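Local coordinates for protein CD180 antigen (Mus musculus, PDB 3T6Q) that may cooperate with MD-1 and TLR4 in the innate immune response of B cells to bacterial lipopolysaccharide, leading to NF-kappa-B activation, at residues Y527-S532 with T551-Q556; L512-I517 with P540-I545; E479-S484 with K500-V505; N533-I538 with N557-T562. One frame throughout, in Å; residues are numbered along the deposited sequence. Where two conformers were deposited one is given.

How the interactions relate
The four contacts lie near the C-terminal end of a leucine-rich repeat solenoid. Interactions 3 and 1 are parallel strand pairings, their centres about 13 Å apart; strand 504-506 of the first neighbours strand 527-529 of the second, and backbone bonds between Y527 and both N503 and V505 join them. Interaction 3 closes along the chain before the others open. Interaction 4 follows from interaction 1, carrying both segments on into the loops beyond the strands, with centres about 12 Å apart. Interaction 2 packs outer turns, its centre about 13 Å from that of interaction 1. The segments of interactions 1, 2 and 4 alternate along the chain, so successive coils are stitched from strand to outer turn.

Interaction 1. Residues Y527-S532 with T551-Q556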
loop_
_atom_site.group_PDB
_atom_site.type_symbol
_atom_site.label_atom_id
_atom_site.label_comp_id
_atom_site.label_asym_id
_atom_site.label_seq_id
_atom_site.Cartn_x
_atom_site.Cartn_y
_atom_site.Cartn_z
ATOM N N TYR A 527 36.257 -29.833 -25.453
ATOM C CA TYR A 527 36.313 -28.872 -24.348
ATOM C C TYR A 527 37.046 -29.581 -23.196
ATOM O O TYR A 527 36.687 -30.706 -22.827
ATOM C CB TYR A 527 34.918 -28.448 -23.920
ATOM C CG TYR A 527 34.921 -27.637 -22.632
ATOM C CD1 TYR A 527 35.149 -26.270 -22.653
ATOM C CD2 TYR A 527 34.688 -28.263 -21.392
ATOM C CE1 TYR A 527 35.126 -25.520 -21.475
ATOM C CE2 TYR A 527 34.687 -27.536 -20.212
ATOM C CZ TYR A 527 34.894 -26.174 -20.261
ATOM O OH TYR A 527 34.909 -25.470 -19.090
ATOM N N LEU A 528 38.088 -28.933 -22.670
ATOM C CA LEU A 528 38.987 -29.566 -21.692
ATOM C C LEU A 528 39.114 -28.613 -20.519
ATOM O O LEU A 528 39.718 -27.554 -20.648
ATOM C CB LEU A 528 40.353 -29.816 -22.272
ATOM C CG LEU A 528 41.427 -30.312 -21.268
ATOM C CD1 LEU A 528 41.028 -31.611 -20.585
ATOM C CD2 LEU A 528 42.756 -30.498 -21.994
ATOM N N ASN A 529 38.501 -28.968 -19.400
ATOM C CA ASN A 529 38.580 -28.116 -18.217
ATOM C C ASN A 529 39.657 -28.647 -17.288
ATOM O O ASN A 529 39.502 -29.725 -16.723
ATOM C CB ASN A 529 37.214 -28.087 -17.491
ATOM C CG ASN A 529 37.156 -27.036 -16.404
ATOM O OD1 ASN A 529 38.140 -26.371 -16.114
ATOM N ND2 ASN A 529 35.983 -26.894 -15.781
ATOM N N LEU A 530 40.763 -27.899 -17.176
ATOM C CA LEU A 530 41.851 -28.225 -16.259
ATOM C C LEU A 530 41.914 -27.232 -15.081
ATOM O O LEU A 530 42.961 -27.110 -14.443
ATOM C CB LEU A 530 43.209 -28.275 -16.995
ATOM C CG LEU A 530 43.315 -29.566 -17.849
ATOM C CD1 LEU A 530 44.456 -29.527 -18.857
ATOM C CD2 LEU A 530 43.454 -30.781 -16.965
ATOM N N ALA A 531 40.823 -26.514 -14.794
ATOM C CA ALA A 531 40.861 -25.483 -13.758
ATOM C C ALA A 531 41.229 -26.098 -12.420
ATOM O O ALA A 531 40.873 -27.261 -12.151
ATOM C CB ALA A 531 39.499 -24.760 -13.635
ATOM N N SER A 532 41.938 -25.330 -11.571
ATOM C CA SER A 532 42.263 -25.762 -10.208
ATOM C C SER A 532 42.957 -27.108 -10.166
ATOM O O SER A 532 42.456 -28.056 -9.582
ATOM C CB SER A 532 41.041 -25.801 -9.283
ATOM O OG SER A 532 40.481 -24.505 -9.201
ATOM N N THR A 551 38.620 -25.706 -26.763
ATOM C CA THR A 551 38.590 -24.797 -25.626
ATOM C C THR A 551 39.272 -25.499 -24.449
ATOM O O THR A 551 38.949 -26.662 -24.150
ATOM C CB THR A 551 37.126 -24.454 -25.239
ATOM O OG1 THR A 551 36.520 -23.754 -26.314
ATOM C CG2 THR A 551 37.058 -23.531 -24.019
ATOM N N ILE A 552 40.205 -24.790 -23.799
ATOM C CA ILE A 552 40.912 -25.296 -22.631
ATOM C C ILE A 552 40.789 -24.244 -21.536
ATOM O O ILE A 552 40.965 -23.036 -21.807
ATOM C CB ILE A 552 42.400 -25.499 -22.963
ATOM C CG1 ILE A 552 42.558 -26.463 -24.127
ATOM C CG2 ILE A 552 43.193 -26.017 -21.764
ATOM C CD1 ILE A 552 43.456 -25.884 -25.171
ATOM N N ASN A 553 40.491 -24.697 -20.322
ATOM C CA ASN A 553 40.440 -23.835 -19.137
ATOM C C ASN A 553 41.579 -24.214 -18.185
ATOM O O ASN A 553 41.591 -25.313 -17.624
ATOM C CB ASN A 553 39.078 -23.942 -18.422
ATOM C CG ASN A 553 38.845 -22.823 -17.404
ATOM O OD1 ASN A 553 39.782 -22.359 -16.745
ATOM N ND2 ASN A 553 37.578 -22.420 -17.232
ATOM N N LEU A 554 42.534 -23.293 -18.029
ATOM C CA LEU A 554 43.680 -23.467 -17.149
ATOM C C LEU A 554 43.676 -22.475 -15.991
ATOM O O LEU A 554 44.706 -22.268 -15.336
ATOM C CB LEU A 554 44.962 -23.297 -17.982
ATOM C CG LEU A 554 45.321 -24.489 -18.850
ATOM C CD1 LEU A 554 46.262 -24.032 -19.980
ATOM C CD2 LEU A 554 45.933 -25.586 -17.958
ATOM N N ARG A 555 42.529 -21.848 -15.719
ATOM C CA ARG A 555 42.456 -20.926 -14.584
ATOM C C ARG A 555 42.844 -21.620 -13.243
ATOM O O ARG A 555 42.713 -22.855 -13.093
ATOM C CB ARG A 555 41.037 -20.319 -14.512
ATOM C CG ARG A 555 40.023 -21.232 -13.856
ATOM C CD ARG A 555 38.654 -20.566 -13.888
ATOM N NE ARG A 555 38.583 -19.544 -12.866
ATOM C CZ ARG A 555 37.644 -18.603 -12.807
ATOM N NH1 ARG A 555 36.676 -18.570 -13.703
ATOM N NH2 ARG A 555 37.665 -17.710 -11.833
ATOM N N GLN A 556 43.371 -20.820 -12.300
ATOM C CA GLN A 556 43.682 -21.281 -10.954
ATOM C C GLN A 556 44.658 -22.468 -10.967
ATOM O O GLN A 556 44.507 -23.428 -10.212
ATOM C CB GLN A 556 42.386 -21.577 -10.185
ATOM C CG GLN A 556 41.658 -20.285 -9.783
ATOM C CD GLN A 556 40.311 -20.520 -9.121
ATOM O OE1 GLN A 556 39.274 -20.511 -9.782
ATOM N NE2 GLN A 556 40.320 -20.723 -7.814
#
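T551 lies opposite Y527 where two parallel strands, 551-553 and 527-529, meet on the concave side of a leucine-rich repeat solenoid. Their axes are 4.8 Å apart and only 5° out of line. The methyl T551 CG2 meets the edge of the tyrosine ring near its plane, 3.6 Å from Y527 CD1, while Y527 OH bonds to E580. T551 O accepts L528 N at 2.8 Å. I552 turns to the other face with L528; aliphatic side chains suit this buried side, where I552 packs on W571. N553 returns to the face of Y527. Its backbone N bonds to L528 O and its O to L530 N, while its CG stands anti to the backbone N (chi1 -166°), and its amide lies beside that of N529, the planes 24° apart. Each asparagine makes an Asx turn, OD1 taking the backbone N of R555 or of A531; N553 ND2 goes to E580 and D581. L554 is apolar again, its CD2 3.9 Å from L530 CB. R555 O receives S532 N at 3.0 Å. The short side chain of A531 lets the R555 stem come close, CG standing 3.6 Å from A531 CB, and the guanidinium forms salt bridges with D581 and D584. At Q556 the side chain begins against a hydroxyl, its CB 3.6 Å from S532 OG.

Interaction 2. Residues L512-I517 with P540-I545; sequences LTSSSI and PSLLPI
Apolar contacts between side chains centre on I517, whose CG2 methyl meets I545 CG2 at 3.7 Å. That branch is anti to the backbone N of I517, and the two isoleucines cross obliquely, methyl against methyl. The same CG2 is more loosely set against L542 CB, 4.3 Å away. Beta-branched and leucine side chains suit this buried seam because they offer several methyls and no polar group to satisfy. A second kind of contact brings methyls against backbone carbonyls. L542 CD1, anti to its own CA (chi2 170°), approaches S514 O to 3.4 Å, and S514 OG lies 3.7 Å from the same methyl. I545 CG2 likewise rests 3.6 Å from I517 O. Segments 512-517 and 540-545 belong to LRR 18 and LRR 19, and on the outer side of the solenoid their 3-10 turns, the second running on into helix 543-547, stack coil upon coil by packing, with no hydrogen bond between them. Polar groups are met within each turn instead. S514 O accepts I517 N, and T513 O takes both S516 N and S516 OG, the hydroxyl at 2.9 Å, from opposite faces of its plane; serine suits a turn because its hydroxyl can fold back in this way. S514 OG makes a weak bond to I537 O. Beyond the contact, L543 packs on F568 and W571 of helix 566-574.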
loop_
_atom_site.group_PDB
_atom_site.type_symbol
_atom_site.label_atom_id
_atom_site.label_comp_id
_atom_site.label_asym_id
_atom_site.label_seq_id
_atom_site.Cartn_x
_atom_site.Cartn_y
_atom_site.Cartn_z
ATOM N N LEU A 512 46.291 -32.549 -10.744
ATOM C CA LEU A 512 47.001 -32.998 -11.938
ATOM C C LEU A 512 48.128 -32.043 -12.325
ATOM O O LEU A 512 48.024 -30.807 -12.122
ATOM C CB LEU A 512 46.012 -33.129 -13.087
ATOM C CG LEU A 512 44.918 -34.174 -12.865
ATOM C CD1 LEU A 512 43.887 -34.036 -14.001
ATOM C CD2 LEU A 512 45.552 -35.573 -12.823
ATOM N N THR A 513 49.208 -32.641 -12.838
ATOM C CA THR A 513 50.343 -31.902 -13.393
ATOM C C THR A 513 50.285 -32.056 -14.912
ATOM O O THR A 513 49.437 -32.760 -15.424
ATOM C CB THR A 513 51.700 -32.337 -12.787
ATOM O OG1 THR A 513 51.873 -33.766 -12.935
ATOM C CG2 THR A 513 51.784 -31.906 -11.301
ATOM N N SER A 514 51.166 -31.385 -15.642
ATOM C CA SER A 514 50.937 -31.219 -17.082
ATOM C C SER A 514 50.922 -32.532 -17.871
ATOM O O SER A 514 50.269 -32.610 -18.923
ATOM C CB SER A 514 51.990 -30.273 -17.673
ATOM O OG SER A 514 53.238 -30.930 -17.600
ATOM N N SER A 515 51.626 -33.571 -17.406
ATOM C CA SER A 515 51.648 -34.828 -18.197
ATOM C C SER A 515 50.253 -35.511 -18.321
ATOM O O SER A 515 50.052 -36.314 -19.223
ATOM C CB SER A 515 52.719 -35.807 -17.708
ATOM O OG SER A 515 52.394 -36.331 -16.427
ATOM N N SER A 516 49.301 -35.165 -17.446
ATOM C CA SER A 516 47.896 -35.577 -17.624
ATOM C C SER A 516 47.320 -35.265 -19.022
ATOM O O SER A 516 46.454 -35.989 -19.511
ATOM C CB SER A 516 47.014 -34.911 -16.554
ATOM O OG SER A 516 46.921 -33.486 -16.743
ATOM N N ILE A 517 47.813 -34.197 -19.657
ATOM C CA ILE A 517 47.396 -33.771 -21.003
ATOM C C ILE A 517 47.626 -34.891 -22.050
ATOM O O ILE A 517 46.851 -35.017 -23.014
ATOM C CB ILE A 517 48.081 -32.420 -21.377
ATOM C CG1 ILE A 517 47.538 -31.307 -20.458
ATOM C CG2 ILE A 517 47.932 -32.114 -22.889
ATOM C CD1 ILE A 517 48.331 -30.007 -20.418
ATOM N N PRO A 540 57.001 -28.412 -24.510
ATOM C CA PRO A 540 56.611 -28.282 -25.915
ATOM C C PRO A 540 55.908 -29.498 -26.472
ATOM O O PRO A 540 54.985 -29.319 -27.253
ATOM C CB PRO A 540 57.952 -28.059 -26.670
ATOM C CG PRO A 540 58.994 -27.832 -25.622
ATOM C CD PRO A 540 58.371 -27.892 -24.258
ATOM N N SER A 541 56.315 -30.715 -26.093
ATOM C CA SER A 541 55.720 -31.924 -26.708
ATOM C C SER A 541 54.207 -32.095 -26.378
ATOM O O SER A 541 53.512 -32.903 -26.998
ATOM C CB SER A 541 56.492 -33.183 -26.304
ATOM O OG SER A 541 56.436 -33.353 -24.891
ATOM N N LEU A 542 53.717 -31.363 -25.384
ATOM C CA LEU A 542 52.283 -31.361 -25.062
ATOM C C LEU A 542 51.476 -30.290 -25.828
ATOM O O LEU A 542 50.244 -30.341 -25.876
ATOM C CB LEU A 542 52.075 -31.169 -23.550
ATOM C CG LEU A 542 52.777 -32.165 -22.643
ATOM C CD1 LEU A 542 52.659 -31.657 -21.221
ATOM C CD2 LEU A 542 52.151 -33.538 -22.814
ATOM N N LEU A 543 52.163 -29.322 -26.420
ATOM C CA LEU A 543 51.476 -28.198 -27.058
ATOM C C LEU A 543 50.663 -28.622 -28.291
ATOM O O LEU A 543 49.580 -28.070 -28.522
ATOM C CB LEU A 543 52.451 -27.059 -27.390
ATOM C CG LEU A 543 53.156 -26.491 -26.145
ATOM C CD1 LEU A 543 54.224 -25.468 -26.604
ATOM C CD2 LEU A 543 52.131 -25.838 -25.221
ATOM N N PRO A 544 51.162 -29.607 -29.066
ATOM C CA PRO A 544 50.302 -30.010 -30.183
ATOM C C PRO A 544 48.979 -30.606 -29.695
ATOM O O PRO A 544 47.956 -30.500 -30.397
ATOM C CB PRO A 544 51.144 -31.046 -30.930
ATOM C CG PRO A 544 52.557 -30.746 -30.551
ATOM C CD PRO A 544 52.484 -30.260 -29.126
ATOM N N ILE A 545 48.992 -31.220 -28.512
ATOM C CA ILE A 545 47.763 -31.815 -27.977
ATOM C C ILE A 545 46.768 -30.700 -27.660
ATOM O O ILE A 545 45.601 -30.796 -28.029
ATOM C CB ILE A 545 48.010 -32.727 -26.757
ATOM C CG1 ILE A 545 48.885 -33.916 -27.196
ATOM C CG2 ILE A 545 46.663 -33.188 -26.145
ATOM C CD1 ILE A 545 49.527 -34.681 -26.063
#

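Interaction 3. Residues E479-S484 with K500-V505; sequences EILVLS and KMMNHV
E479 O takes two backbone donors, N503 N at 2.9 Å in the carbonyl plane and on a lone pair, and H504 N at 3.1 Å nearly in line with the C=O bond. This doubly used carbonyl opens the parallel pairing of strand 480-482 with strand 504-506, neighbours on the concave side of the leucine-rich repeat solenoid, in LRR 17 and LRR 18. Pairing continues with L481 N bonded to H504 O at 3.0 Å, and with V505 CA close to L481 O. On the concave face I480 CG2 lies 3.9 Å from H504 CD2. A beta-branched isoleucine and an imidazole both tolerate this partly exposed face, and the H504 ring also meets that of Y527. On the buried face L481 and V505 supply the aliphatic side chains that a repeat core needs. M502, before the strand, joins them: its long, flexible chain brings the sulphur against L481, and the side chain also touches F496. The stem of the partly exposed E479 passes the loop, CG 3.5 Å from M501 O. Deeper in, M502 SD rests 3.6 Å from L481 CD2.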
loop_
_atom_site.group_PDB
_atom_site.type_symbol
_atom_site.label_atom_id
_atom_site.label_comp_id
_atom_site.label_asym_id
_atom_site.label_seq_id
_atom_site.Cartn_x
_atom_site.Cartn_y
_atom_site.Cartn_z
ATOM N N GLU A 479 30.695 -39.128 -24.670
ATOM C CA GLU A 479 31.011 -37.780 -25.114
ATOM C C GLU A 479 31.396 -36.856 -23.994
ATOM O O GLU A 479 32.289 -36.019 -24.170
ATOM C CB GLU A 479 29.842 -37.157 -25.889
ATOM C CG GLU A 479 29.715 -37.764 -27.285
ATOM C CD GLU A 479 28.503 -37.239 -28.025
ATOM O OE1 GLU A 479 28.166 -36.041 -27.908
ATOM O OE2 GLU A 479 27.879 -38.054 -28.721
ATOM N N ILE A 480 30.711 -36.992 -22.859
ATOM C CA ILE A 480 30.887 -36.060 -21.738
ATOM C C ILE A 480 31.323 -36.893 -20.526
ATOM O O ILE A 480 30.665 -37.880 -20.167
ATOM C CB ILE A 480 29.563 -35.319 -21.400
ATOM C CG1 ILE A 480 29.088 -34.493 -22.586
ATOM C CG2 ILE A 480 29.724 -34.456 -20.143
ATOM C CD1 ILE A 480 27.636 -34.039 -22.490
ATOM N N LEU A 481 32.458 -36.512 -19.947
ATOM C CA LEU A 481 33.061 -37.186 -18.813
ATOM C C LEU A 481 33.429 -36.125 -17.783
ATOM O O LEU A 481 34.195 -35.173 -18.082
ATOM C CB LEU A 481 34.300 -37.991 -19.244
ATOM C CG LEU A 481 35.145 -38.718 -18.181
ATOM C CD1 LEU A 481 34.251 -39.709 -17.391
ATOM C CD2 LEU A 481 36.316 -39.439 -18.884
ATOM N N VAL A 482 32.870 -36.268 -16.579
ATOM C CA VAL A 482 33.127 -35.294 -15.481
ATOM C C VAL A 482 33.881 -36.090 -14.414
ATOM O O VAL A 482 33.353 -37.060 -13.839
ATOM C CB VAL A 482 31.823 -34.722 -14.861
ATOM C CG1 VAL A 482 32.137 -33.730 -13.727
ATOM C CG2 VAL A 482 30.978 -34.068 -15.929
ATOM N N LEU A 483 35.136 -35.691 -14.191
ATOM C CA LEU A 483 36.000 -36.306 -13.207
ATOM C C LEU A 483 36.556 -35.275 -12.263
ATOM O O LEU A 483 37.668 -35.429 -11.753
ATOM C CB LEU A 483 37.158 -37.049 -13.907
ATOM C CG LEU A 483 36.806 -38.365 -14.616
ATOM C CD1 LEU A 483 38.013 -38.859 -15.408
ATOM C CD2 LEU A 483 36.394 -39.447 -13.628
ATOM N N SER A 484 35.780 -34.237 -12.005
ATOM C CA SER A 484 36.254 -33.175 -11.144
ATOM C C SER A 484 36.163 -33.613 -9.663
ATOM O O SER A 484 35.393 -34.515 -9.359
ATOM C CB SER A 484 35.472 -31.897 -11.422
ATOM O OG SER A 484 34.070 -32.161 -11.324
ATOM N N LYS A 500 36.972 -42.686 -27.972
ATOM C CA LYS A 500 37.307 -41.878 -29.131
ATOM C C LYS A 500 36.284 -40.801 -29.469
ATOM O O LYS A 500 36.569 -39.928 -30.303
ATOM C CB LYS A 500 37.665 -42.791 -30.338
ATOM C CG LYS A 500 38.737 -43.838 -29.953
ATOM C CD LYS A 500 39.323 -44.669 -31.095
ATOM C CE LYS A 500 40.461 -45.598 -30.640
ATOM N NZ LYS A 500 41.625 -44.916 -29.961
ATOM N N MET A 501 35.112 -40.829 -28.831
ATOM C CA MET A 501 34.086 -39.823 -29.139
ATOM C C MET A 501 33.990 -38.721 -28.087
ATOM O O MET A 501 33.087 -37.898 -28.147
ATOM C CB MET A 501 32.705 -40.474 -29.304
ATOM C CG MET A 501 32.720 -41.779 -30.074
ATOM S SD MET A 501 31.055 -42.178 -30.629
ATOM C CE MET A 501 31.297 -43.890 -31.143
ATOM N N MET A 502 34.914 -38.701 -27.126
ATOM C CA MET A 502 34.855 -37.665 -26.070
ATOM C C MET A 502 35.043 -36.295 -26.648
ATOM O O MET A 502 35.935 -36.065 -27.459
ATOM C CB MET A 502 35.811 -37.928 -24.914
ATOM C CG MET A 502 35.395 -39.098 -24.052
ATOM S SD MET A 502 36.233 -39.041 -22.448
ATOM C CE MET A 502 37.991 -39.140 -22.885
ATOM N N ASN A 503 34.170 -35.379 -26.262
ATOM C CA ASN A 503 34.324 -33.985 -26.673
ATOM C C ASN A 503 34.191 -32.981 -25.512
ATOM O O ASN A 503 34.300 -31.794 -25.729
ATOM C CB ASN A 503 33.373 -33.641 -27.866
ATOM C CG ASN A 503 31.888 -33.868 -27.538
ATOM O OD1 ASN A 503 31.099 -34.399 -28.365
ATOM N ND2 ASN A 503 31.491 -33.466 -26.373
ATOM N N HIS A 504 33.953 -33.465 -24.286
ATOM C CA HIS A 504 33.881 -32.569 -23.126
ATOM C C HIS A 504 34.441 -33.316 -21.932
ATOM O O HIS A 504 33.846 -34.303 -21.452
ATOM C CB HIS A 504 32.418 -32.122 -22.920
ATOM C CG HIS A 504 32.177 -31.281 -21.684
ATOM N ND1 HIS A 504 31.712 -30.026 -21.752
ATOM C CD2 HIS A 504 32.346 -31.561 -20.316
ATOM C CE1 HIS A 504 31.595 -29.510 -20.510
ATOM N NE2 HIS A 504 31.974 -30.448 -19.632
ATOM N N VAL A 505 35.613 -32.870 -21.461
ATOM C CA VAL A 505 36.329 -33.592 -20.403
ATOM C C VAL A 505 36.608 -32.609 -19.312
ATOM O O VAL A 505 37.347 -31.638 -19.524
ATOM C CB VAL A 505 37.626 -34.235 -20.925
ATOM C CG1 VAL A 505 38.274 -35.054 -19.803
ATOM C CG2 VAL A 505 37.276 -35.137 -22.140
#

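Interaction 4. Residues N533-I538 with N557-T562; sequences NHISII and NPLDCT
N557 CG is anti to its carbonyl carbon (chi1 -80°), and chi2 of -84° aims OD1 into the backbone of the loop N533-I535. There OD1 accepts I535 N at 3.0 Å, tilted 27° from the amide plane, and N533 N in a weak bond. This is the consensus asparagine of a leucine-rich repeat, a residue that suits the bend after the strand because its amide can both accept and donate: N557 ND2 bonds to L530 O and L554 O. N533 plays the same part one coil earlier, its OD1 bonding to L512 N. P558, the centre of an inverse gamma turn, lies against the preceding coil, CD 3.3 Å from I535 O, and its own O stands 3.2 Å from S536 CB. L559 turns inward beside I535, the CD2 and CG2 methyls 4.2 Å apart. Segment 557-562 belongs to the C-terminal LRRCT region, and C561 is disulfide-bonded to C587. D560 N reaches S536 O at 2.9 Å from above the carbonyl plane. D560 OD1 accepts T562 N in an Asx turn. The aspartate's own CB lies 3.6 Å from I537 CG1.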
loop_
_atom_site.group_PDB
_atom_site.type_symbol
_atom_site.label_atom_id
_atom_site.label_comp_id
_atom_site.label_asym_id
_atom_site.label_seq_id
_atom_site.Cartn_x
_atom_site.Cartn_y
_atom_site.Cartn_z
ATOM N N ASN A 533 44.095 -27.186 -10.821
ATOM C CA ASN A 533 44.953 -28.350 -10.705
ATOM C C ASN A 533 46.338 -27.871 -10.280
ATOM O O ASN A 533 46.445 -26.783 -9.739
ATOM C CB ASN A 533 44.971 -29.066 -12.050
ATOM C CG ASN A 533 43.850 -30.077 -12.117
ATOM O OD1 ASN A 533 43.870 -31.037 -11.364
ATOM N ND2 ASN A 533 42.812 -29.803 -12.932
ATOM N N HIS A 534 47.376 -28.645 -10.577
ATOM C CA HIS A 534 48.750 -28.268 -10.189
ATOM C C HIS A 534 49.589 -28.111 -11.422
ATOM O O HIS A 534 50.799 -28.427 -11.409
ATOM C CB HIS A 534 49.397 -29.377 -9.356
ATOM C CG HIS A 534 48.947 -29.448 -7.901
ATOM N ND1 HIS A 534 47.828 -28.856 -7.435
ATOM C CD2 HIS A 534 49.501 -30.130 -6.823
ATOM C CE1 HIS A 534 47.679 -29.126 -6.119
ATOM N NE2 HIS A 534 48.701 -29.914 -5.747
ATOM N N ILE A 535 48.999 -27.632 -12.507
ATOM C CA ILE A 535 49.779 -27.454 -13.728
ATOM C C ILE A 535 50.697 -26.216 -13.620
ATOM O O ILE A 535 50.226 -25.121 -13.330
ATOM C CB ILE A 535 48.858 -27.404 -14.955
ATOM C CG1 ILE A 535 48.200 -28.798 -15.146
ATOM C CG2 ILE A 535 49.644 -27.005 -16.189
ATOM C CD1 ILE A 535 47.003 -28.796 -16.080
ATOM N N SER A 536 52.006 -26.405 -13.808
ATOM C CA SER A 536 52.949 -25.270 -13.731
ATOM C C SER A 536 53.655 -25.050 -15.047
ATOM O O SER A 536 53.494 -24.017 -15.696
ATOM C CB SER A 536 53.960 -25.442 -12.576
ATOM O OG SER A 536 54.580 -26.739 -12.633
ATOM N N ILE A 537 54.443 -26.049 -15.431
ATOM C CA ILE A 537 55.167 -26.053 -16.689
ATOM C C ILE A 537 54.496 -27.032 -17.653
ATOM O O ILE A 537 54.191 -28.140 -17.245
ATOM C CB ILE A 537 56.654 -26.512 -16.446
ATOM C CG1 ILE A 537 57.346 -25.431 -15.617
ATOM C CG2 ILE A 537 57.376 -26.751 -17.784
ATOM C CD1 ILE A 537 58.855 -25.583 -15.485
ATOM N N ILE A 538 54.295 -26.605 -18.920
ATOM C CA ILE A 538 53.749 -27.451 -19.987
ATOM C C ILE A 538 54.795 -27.511 -21.096
ATOM O O ILE A 538 54.958 -26.569 -21.856
ATOM C CB ILE A 538 52.401 -26.882 -20.510
ATOM C CG1 ILE A 538 51.408 -26.802 -19.343
ATOM C CG2 ILE A 538 51.803 -27.725 -21.660
ATOM C CD1 ILE A 538 50.176 -25.980 -19.696
ATOM N N ASN A 557 45.622 -22.407 -11.886
ATOM C CA ASN A 557 46.798 -23.291 -11.793
ATOM C C ASN A 557 48.066 -22.525 -11.395
ATOM O O ASN A 557 48.182 -21.334 -11.707
ATOM C CB ASN A 557 46.999 -24.033 -13.110
ATOM C CG ASN A 557 46.072 -25.212 -13.224
ATOM O OD1 ASN A 557 46.373 -26.287 -12.722
ATOM N ND2 ASN A 557 44.904 -25.004 -13.846
ATOM N N PRO A 558 49.025 -23.196 -10.727
ATOM C CA PRO A 558 50.296 -22.526 -10.304
ATOM C C PRO A 558 51.256 -22.331 -11.484
ATOM O O PRO A 558 52.370 -22.868 -11.517
ATOM C CB PRO A 558 50.858 -23.495 -9.285
ATOM C CG PRO A 558 50.404 -24.849 -9.800
ATOM C CD PRO A 558 48.993 -24.609 -10.302
ATOM N N LEU A 559 50.819 -21.565 -12.458
ATOM C CA LEU A 559 51.488 -21.515 -13.743
ATOM C C LEU A 559 52.848 -20.845 -13.671
ATOM O O LEU A 559 53.027 -19.837 -12.978
ATOM C CB LEU A 559 50.602 -20.840 -14.788
ATOM C CG LEU A 559 49.455 -21.753 -15.265
ATOM C CD1 LEU A 559 48.340 -20.946 -15.935
ATOM C CD2 LEU A 559 49.960 -22.862 -16.204
ATOM N N ASP A 560 53.782 -21.414 -14.436
ATOM C CA ASP A 560 55.165 -20.966 -14.477
ATOM C C ASP A 560 55.365 -19.913 -15.578
ATOM O O ASP A 560 55.105 -20.176 -16.763
ATOM C CB ASP A 560 56.070 -22.208 -14.676
ATOM C CG ASP A 560 57.560 -21.884 -14.656
ATOM O OD1 ASP A 560 58.041 -21.211 -15.596
ATOM O OD2 ASP A 560 58.243 -22.342 -13.715
ATOM N N CYS A 561 55.801 -18.717 -15.167
ATOM C CA CYS A 561 56.127 -17.637 -16.109
ATOM C C CYS A 561 57.635 -17.294 -16.121
ATOM O O CYS A 561 58.027 -16.124 -16.048
ATOM C CB CYS A 561 55.283 -16.382 -15.842
ATOM S SG CYS A 561 53.500 -16.704 -16.009
ATOM N N THR A 562 58.453 -18.336 -16.266
ATOM C CA THR A 562 59.891 -18.231 -16.402
ATOM C C THR A 562 60.266 -18.741 -17.783
ATOM O O THR A 562 59.406 -19.251 -18.495
ATOM C CB THR A 562 60.597 -19.096 -15.333
ATOM O OG1 THR A 562 60.448 -20.476 -15.678
ATOM C CG2 THR A 562 60.021 -18.842 -13.949
#